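Side-chain contact in Mlr7391 protein (PDB 3HK4), which is of unknown function but belongs to the SnoaL-like family of NTF2-like proteins and may be a polyketide cyclase: residues Glu24-Phe29 with Glu88-Asn93. Residues are numbered along the deposited sequence; the frame is centred on the assembly and turned at random.
Sequences EIAKDF and EGPYVN
A26 meets P90 and V92 where the first helix of an NTF2-like alpha+beta fold lies on the edge of its curved sheet. Helix 22-34 supplies one segment. Strand 80-93, an outermost strand of the sheet within this chain, supplies the other. The axes of the two short segments approach to 8.3 Å and run nearly antiparallel, at 167°.

The contact is apolar and small, burying 123 Å² in all. The A26 methyl is its centre. CB of A26 lies 3.8 Å from CB of P90 and equally far from CG of P90, so the methyl sits against the CB-CG bond of the pyrrolidine ring. With so short a side chain on A26, the helix backbone comes close to the strand: CA of A26 and CA of P90 are 6.1 Å apart. P90 follows a cis peptide bond, and its CB is directed toward the helix.

V92 reaches the same methyl from further along the strand, with a looser touch. Its CG1 is anti to the backbone N (chi1 173°), which leaves CG2 as the branch that meets A26. F97 of the neighbouring strand 96-107 also packs against both A26 and V92, and L99 of that strand packs against P90. These residues continue the apolar layer between helix and sheet.

Polar groups at this contact find their partners within the helix. K27 comes near P90 through its backbone N; its extended chain leads away from the strand, and NZ forms a salt bridge with OE2 of E31. The carbonyl O of A26 accepts a hydrogen bond from OG1 of T30. That same O of A26 lies 3.8 Å from CG of P90, a van der Waals contact.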
loop_
_atom_site.group_PDB
_atom_site.type_symbol
_atom_site.label_atom_id
_atom_site.label_comp_id
_atom_site.label_asym_id
_atom_site.label_seq_id
_atom_site.Cartn_x
_atom_site.Cartn_y
_atom_site.Cartn_z
ATOM N N GLU A 24 21.079 -17.935 12.455
ATOM C CA GLU A 24 21.617 -16.629 12.874
ATOM C C GLU A 24 20.792 -15.432 12.377
ATOM O O GLU A 24 20.443 -14.539 13.150
ATOM C CB GLU A 24 23.070 -16.499 12.383
ATOM C CG GLU A 24 24.029 -17.353 13.220
ATOM C CD GLU A 24 25.480 -17.434 12.669
ATOM O OE1 GLU A 24 25.707 -17.158 11.474
ATOM O OE2 GLU A 24 26.388 -17.797 13.459
ATOM N N ILE A 25 20.547 -15.415 11.074
ATOM C CA ILE A 25 19.700 -14.446 10.415
ATOM C C ILE A 25 18.327 -14.456 11.042
ATOM O O ILE A 25 17.785 -13.421 11.411
ATOM C CB ILE A 25 19.554 -14.790 8.927
ATOM C CG1 ILE A 25 20.854 -14.573 8.207
ATOM C CG2 ILE A 25 18.451 -13.962 8.254
ATOM C CD1 ILE A 25 20.811 -15.054 6.766
ATOM N N ALA A 26 17.764 -15.641 11.207
ATOM C CA ALA A 26 16.450 -15.770 11.783
ATOM C C ALA A 26 16.357 -15.173 13.171
ATOM O O ALA A 26 15.366 -14.510 13.486
ATOM C CB ALA A 26 16.040 -17.262 11.836
ATOM N N LYS A 27 17.355 -15.455 14.006
ATOM C CA LYS A 27 17.407 -14.950 15.365
ATOM C C LYS A 27 17.573 -13.451 15.389
ATOM O O LYS A 27 16.890 -12.750 16.128
ATOM C CB LYS A 27 18.539 -15.619 16.111
ATOM C CG LYS A 27 18.722 -15.167 17.556
ATOM C CD LYS A 27 20.015 -15.757 18.160
ATOM C CE LYS A 27 20.171 -15.412 19.670
ATOM N NZ LYS A 27 20.301 -13.962 19.986
ATOM N N ASP A 28 18.440 -12.923 14.558
ATOM C CA ASP A 28 18.652 -11.470 14.561
ATOM C C ASP A 28 17.366 -10.767 14.116
ATOM O O ASP A 28 16.883 -9.869 14.784
ATOM C CB ASP A 28 19.828 -11.127 13.657
ATOM C CG ASP A 28 20.224 -9.685 13.717
ATOM O OD1 ASP A 28 20.125 -9.075 14.789
ATOM O OD2 ASP A 28 20.657 -9.158 12.670
ATOM N N PHE A 29 16.831 -11.180 12.978
ATOM C CA PHE A 29 15.600 -10.597 12.398
ATOM C C PHE A 29 14.462 -10.634 13.398
ATOM O O PHE A 29 13.768 -9.648 13.577
ATOM C CB PHE A 29 15.274 -11.383 11.124
ATOM C CG PHE A 29 14.078 -10.907 10.376
ATOM C CD1 PHE A 29 14.187 -9.943 9.438
ATOM C CD2 PHE A 29 12.847 -11.509 10.564
ATOM C CE1 PHE A 29 13.045 -9.528 8.721
ATOM C CE2 PHE A 29 11.721 -11.099 9.871
ATOM C CZ PHE A 29 11.845 -10.112 8.935
ATOM N N GLU A 88 6.455 -14.884 18.119
ATOM C CA GLU A 88 6.942 -16.171 18.550
ATOM C C GLU A 88 7.758 -16.778 17.436
ATOM O O GLU A 88 7.358 -16.761 16.271
ATOM C CB GLU A 88 5.797 -17.138 18.864
ATOM C CG GLU A 88 5.124 -16.959 20.224
ATOM C CD GLU A 88 3.881 -17.814 20.368
ATOM O OE1 GLU A 88 3.595 -18.659 19.473
ATOM O OE2 GLU A 88 3.184 -17.633 21.379
ATOM N N GLY A 89 8.890 -17.360 17.806
ATOM C CA GLY A 89 9.773 -18.001 16.865
ATOM C C GLY A 89 11.171 -17.503 17.142
ATOM O O GLY A 89 11.417 -16.892 18.169
ATOM N N PRO A 90 12.068 -17.679 16.197
ATOM C CA PRO A 90 11.837 -18.252 14.850
ATOM C C PRO A 90 11.748 -19.761 14.859
ATOM O O PRO A 90 12.376 -20.385 15.676
ATOM C CB PRO A 90 13.099 -17.873 14.087
ATOM C CG PRO A 90 14.195 -17.766 15.168
ATOM C CD PRO A 90 13.482 -17.311 16.429
ATOM N N TYR A 91 11.022 -20.311 13.899
ATOM C CA TYR A 91 10.893 -21.749 13.697
ATOM C C TYR A 91 11.581 -21.981 12.374
ATOM O O TYR A 91 11.132 -21.425 11.389
ATOM C CB TYR A 91 9.423 -22.160 13.580
ATOM C CG TYR A 91 8.650 -21.886 14.834
ATOM C CD1 TYR A 91 8.689 -22.771 15.886
ATOM C CD2 TYR A 91 7.948 -20.704 14.991
ATOM C CE1 TYR A 91 8.031 -22.510 17.068
ATOM C CE2 TYR A 91 7.247 -20.443 16.161
ATOM C CZ TYR A 91 7.307 -21.334 17.199
ATOM O OH TYR A 91 6.629 -21.097 18.373
ATOM N N VAL A 92 12.643 -22.787 12.326
ATOM C CA VAL A 92 13.446 -22.933 11.113
ATOM C C VAL A 92 13.334 -24.288 10.405
ATOM O O VAL A 92 13.155 -25.329 11.023
ATOM C CB VAL A 92 14.927 -22.725 11.463
ATOM C CG1 VAL A 92 15.875 -23.032 10.252
ATOM C CG2 VAL A 92 15.168 -21.283 12.022
ATOM N N ASN A 93 13.393 -24.280 9.079
ATOM C CA ASN A 93 13.512 -25.548 8.323
ATOM C C ASN A 93 14.168 -25.188 7.031
ATOM O O ASN A 93 13.624 -24.388 6.274
ATOM C CB ASN A 93 12.167 -26.211 8.049
ATOM C CG ASN A 93 12.286 -27.465 7.212
ATOM O OD1 ASN A 93 12.918 -27.437 6.170
ATOM N ND2 ASN A 93 11.633 -28.548 7.638
#